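Long-range contact in Rho GTPase-activating protein 5 (Homo sapiens, PDB 5U4V), which probably stimulates GTP hydrolysis by Rho-family GTPases and contains a pseudoGTPase domain with a G-domain fold: residues A[108-113]-A[141-146]. Numbering follows the deposited sequence.
Sequences PFTLIL and PFVDVP
Leu-111 and Leu-113 pair with the edge strand 142-145 in parallel register, Leu-111 beside Phe-142 and Leu-113 beside Asp-144, the two axes 26° apart. Four backbone hydrogen bonds run in a ladder: Leu-111 N to Pro-141 O, Val-143 N to Leu-111 O at 2.8 Å, Leu-113 N to Val-143 O, and Val-145 N to Leu-113 O. On the face of Leu-111, Phe-142 carries its CG anti to the backbone N (chi1 174°), and the ring reaches over the neighbouring strand. Phe-142 CD1 lies 3.6 Å from Leu-111 CB, and Phe-142 CZ 3.7 Å from Leu-113 CB. Helix 124-138 covers this face, and from it Arg-128 forms a salt bridge with OD2 of Asp-144, while Asp-144 OD1 rests 3.7 Å from Leu-113 CD2. Beneath helix 156-173, on the other face, Ile-112 CG2 meets Val-145 CG2 at 3.5 Å. Thr-110 crosses the Pro-141 ring at about a right angle, its OG1 3.9 Å from Pro-141 CD. Thr-110 OG1 also hydrogen-bonds Phe-109 O at 2.8 Å, coming side-on (C=O...donor angle 99°) and tilted out of the carbonyl plane. A valine in place of Thr-110 would take away the hydroxyl and would probably leave Phe-109 O without that donor. The contact thus adds the outer strand at one edge of the Ras-like G-domain sheet through main-chain bonds, with apolar side chains packing on both faces and the carboxylate tied to helix 124-138.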
ATOM      1  N   PRO A 108       4.677  -2.856   8.013  1.00 49.52           N
ATOM      2  CA  PRO A 108       5.029  -2.873   6.593  1.00 46.65           C
ATOM      3  C   PRO A 108       4.144  -1.967   5.755  1.00 44.46           C
ATOM      4  O   PRO A 108       3.097  -2.390   5.221  1.00 47.95           O
ATOM      5  CB  PRO A 108       4.803  -4.334   6.182  1.00 47.04           C
ATOM      6  CG  PRO A 108       4.796  -5.099   7.462  1.00 50.18           C
ATOM      7  CD  PRO A 108       4.189  -4.163   8.476  1.00 51.45           C
ATOM      8  N   PHE A 109       4.566  -0.725   5.635  1.00 41.43           N
ATOM      9  CA  PHE A 109       3.879   0.204   4.749  1.00 40.20           C
ATOM     10  C   PHE A 109       4.453   0.043   3.323  1.00 37.01           C
ATOM     11  O   PHE A 109       5.524  -0.501   3.166  1.00 40.27           O
ATOM     12  CB  PHE A 109       4.064   1.659   5.228  1.00 39.68           C
ATOM     13  CG  PHE A 109       3.240   2.056   6.420  1.00 42.04           C
ATOM     14  CD1 PHE A 109       1.842   2.261   6.316  1.00 42.70           C
ATOM     15  CD2 PHE A 109       3.851   2.317   7.651  1.00 44.21           C
ATOM     16  CE1 PHE A 109       1.099   2.691   7.420  1.00 45.87           C
ATOM     17  CE2 PHE A 109       3.098   2.738   8.761  1.00 47.25           C
ATOM     18  CZ  PHE A 109       1.726   2.929   8.649  1.00 47.05           C
ATOM     19  N   THR A 110       3.715   0.482   2.308  1.00 33.87           N
ATOM     20  CA  THR A 110       4.230   0.733   0.964  1.00 31.11           C
ATOM     21  C   THR A 110       3.357   1.818   0.371  1.00 31.52           C
ATOM     22  O   THR A 110       2.101   1.750   0.468  1.00 32.75           O
ATOM     23  CB  THR A 110       4.218  -0.530   0.048  1.00 31.38           C
ATOM     24  OG1 THR A 110       5.118  -1.498   0.584  1.00 32.86           O
ATOM     25  CG2 THR A 110       4.668  -0.188  -1.441  1.00 29.02           C
ATOM     26  N   LEU A 111       4.004   2.827  -0.192  1.00 31.96           N
ATOM     27  CA  LEU A 111       3.294   3.954  -0.754  1.00 34.97           C
ATOM     28  C   LEU A 111       3.113   3.749  -2.231  1.00 33.00           C
ATOM     29  O   LEU A 111       4.077   3.572  -2.940  1.00 29.63           O
ATOM     30  CB  LEU A 111       4.012   5.297  -0.474  1.00 39.46           C
ATOM     31  CG  LEU A 111       4.149   5.691   0.999  1.00 45.45           C
ATOM     32  CD1 LEU A 111       5.012   6.951   1.123  1.00 47.90           C
ATOM     33  CD2 LEU A 111       2.799   5.904   1.687  1.00 46.07           C
ATOM     34  N   ILE A 112       1.870   3.894  -2.691  1.00 33.10           N
ATOM     35  CA  ILE A 112       1.585   3.735  -4.073  1.00 33.95           C
ATOM     36  C   ILE A 112       1.070   4.983  -4.710  1.00 36.40           C
ATOM     37  O   ILE A 112      -0.009   5.408  -4.388  1.00 37.15           O
ATOM     38  CB  ILE A 112       0.627   2.567  -4.347  1.00 34.09           C
ATOM     39  CG1 ILE A 112       1.300   1.247  -3.936  1.00 33.55           C
ATOM     40  CG2 ILE A 112       0.266   2.506  -5.819  1.00 32.64           C
ATOM     41  CD1 ILE A 112       0.302   0.129  -3.758  1.00 34.00           C
ATOM     42  N   LEU A 113       1.822   5.537  -5.668  1.00 37.01           N
ATOM     43  CA  LEU A 113       1.293   6.602  -6.453  1.00 40.31           C
ATOM     44  C   LEU A 113       0.641   6.061  -7.722  1.00 43.61           C
ATOM     45  O   LEU A 113       1.314   5.506  -8.594  1.00 43.39           O
ATOM     46  CB  LEU A 113       2.379   7.627  -6.762  1.00 43.33           C
ATOM     47  CG  LEU A 113       2.069   8.720  -7.783  1.00 46.74           C
ATOM     48  CD1 LEU A 113       0.915   9.631  -7.371  1.00 49.36           C
ATOM     49  CD2 LEU A 113       3.333   9.545  -8.008  1.00 50.77           C
ATOM     50  N   PRO A 141       8.968   1.159   0.902  1.00 37.21           N
ATOM     51  CA  PRO A 141       9.060   1.297  -0.545  1.00 37.66           C
ATOM     52  C   PRO A 141       8.033   2.288  -1.080  1.00 37.06           C
ATOM     53  O   PRO A 141       6.920   2.388  -0.575  1.00 34.19           O
ATOM     54  CB  PRO A 141       8.747  -0.101  -1.073  1.00 36.14           C
ATOM     55  CG  PRO A 141       9.130  -1.008   0.061  1.00 37.27           C
ATOM     56  CD  PRO A 141       8.731  -0.237   1.305  1.00 37.68           C
ATOM     57  N   PHE A 142       8.456   3.051  -2.080  1.00 37.84           N
ATOM     58  CA  PHE A 142       7.547   3.895  -2.814  1.00 36.60           C
ATOM     59  C   PHE A 142       7.468   3.433  -4.265  1.00 36.79           C
ATOM     60  O   PHE A 142       8.467   3.442  -4.970  1.00 38.21           O
ATOM     61  CB  PHE A 142       7.995   5.352  -2.714  1.00 37.01           C
ATOM     62  CG  PHE A 142       7.198   6.272  -3.555  1.00 38.14           C
ATOM     63  CD1 PHE A 142       5.843   6.367  -3.388  1.00 37.47           C
ATOM     64  CD2 PHE A 142       7.808   7.045  -4.535  1.00 42.96           C
ATOM     65  CE1 PHE A 142       5.088   7.265  -4.123  1.00 41.11           C
ATOM     66  CE2 PHE A 142       7.063   7.948  -5.303  1.00 42.85           C
ATOM     67  CZ  PHE A 142       5.690   8.045  -5.108  1.00 42.58           C
ATOM     68  N   VAL A 143       6.259   3.063  -4.688  1.00 37.67           N
ATOM     69  CA  VAL A 143       5.977   2.581  -6.049  1.00 40.30           C
ATOM     70  C   VAL A 143       5.020   3.459  -6.846  1.00 42.88           C
ATOM     71  O   VAL A 143       3.996   3.883  -6.335  1.00 43.74           O
ATOM     72  CB  VAL A 143       5.455   1.109  -6.025  1.00 40.39           C
ATOM     73  CG1 VAL A 143       5.306   0.573  -7.445  1.00 40.81           C
ATOM     74  CG2 VAL A 143       6.398   0.172  -5.251  1.00 35.87           C
ATOM     75  N   ASP A 144       5.341   3.722  -8.107  1.00 49.76           N
ATOM     76  CA  ASP A 144       4.403   4.378  -9.032  1.00 54.87           C
ATOM     77  C   ASP A 144       3.640   3.361  -9.876  1.00 54.64           C
ATOM     78  O   ASP A 144       4.257   2.538 -10.560  1.00 57.03           O
ATOM     79  CB  ASP A 144       5.138   5.318  -9.997  1.00 63.76           C
ATOM     80  CG  ASP A 144       6.028   6.312  -9.299  1.00 66.68           C
ATOM     81  OD1 ASP A 144       5.746   6.725  -8.159  1.00 71.18           O
ATOM     82  OD2 ASP A 144       7.028   6.699  -9.910  1.00 71.39           O
ATOM     83  N   VAL A 145       2.305   3.438  -9.856  1.00 54.12           N
ATOM     84  CA  VAL A 145       1.456   2.557 -10.669  1.00 53.28           C
ATOM     85  C   VAL A 145       0.588   3.327 -11.652  1.00 55.32           C
ATOM     86  O   VAL A 145      -0.487   3.836 -11.295  1.00 52.85           O
ATOM     87  CB  VAL A 145       0.582   1.598  -9.823  1.00 50.55           C
ATOM     88  CG1 VAL A 145      -0.052   0.549 -10.720  1.00 50.76           C
ATOM     89  CG2 VAL A 145       1.420   0.941  -8.731  1.00 47.80           C
ATOM     90  N   PRO A 146       1.041   3.385 -12.917  1.00 61.05           N
ATOM     91  CA  PRO A 146       0.343   4.009 -14.051  1.00 63.46           C
ATOM     92  C   PRO A 146      -0.925   3.265 -14.450  1.00 64.99           C
ATOM     93  O   PRO A 146      -0.935   2.042 -14.396  1.00 64.18           O
ATOM     94  CB  PRO A 146       1.373   3.935 -15.167  1.00 67.81           C
ATOM     95  CG  PRO A 146       2.290   2.830 -14.795  1.00 64.85           C
ATOM     96  CD  PRO A 146       2.366   2.868 -13.315  1.00 61.11           C
TER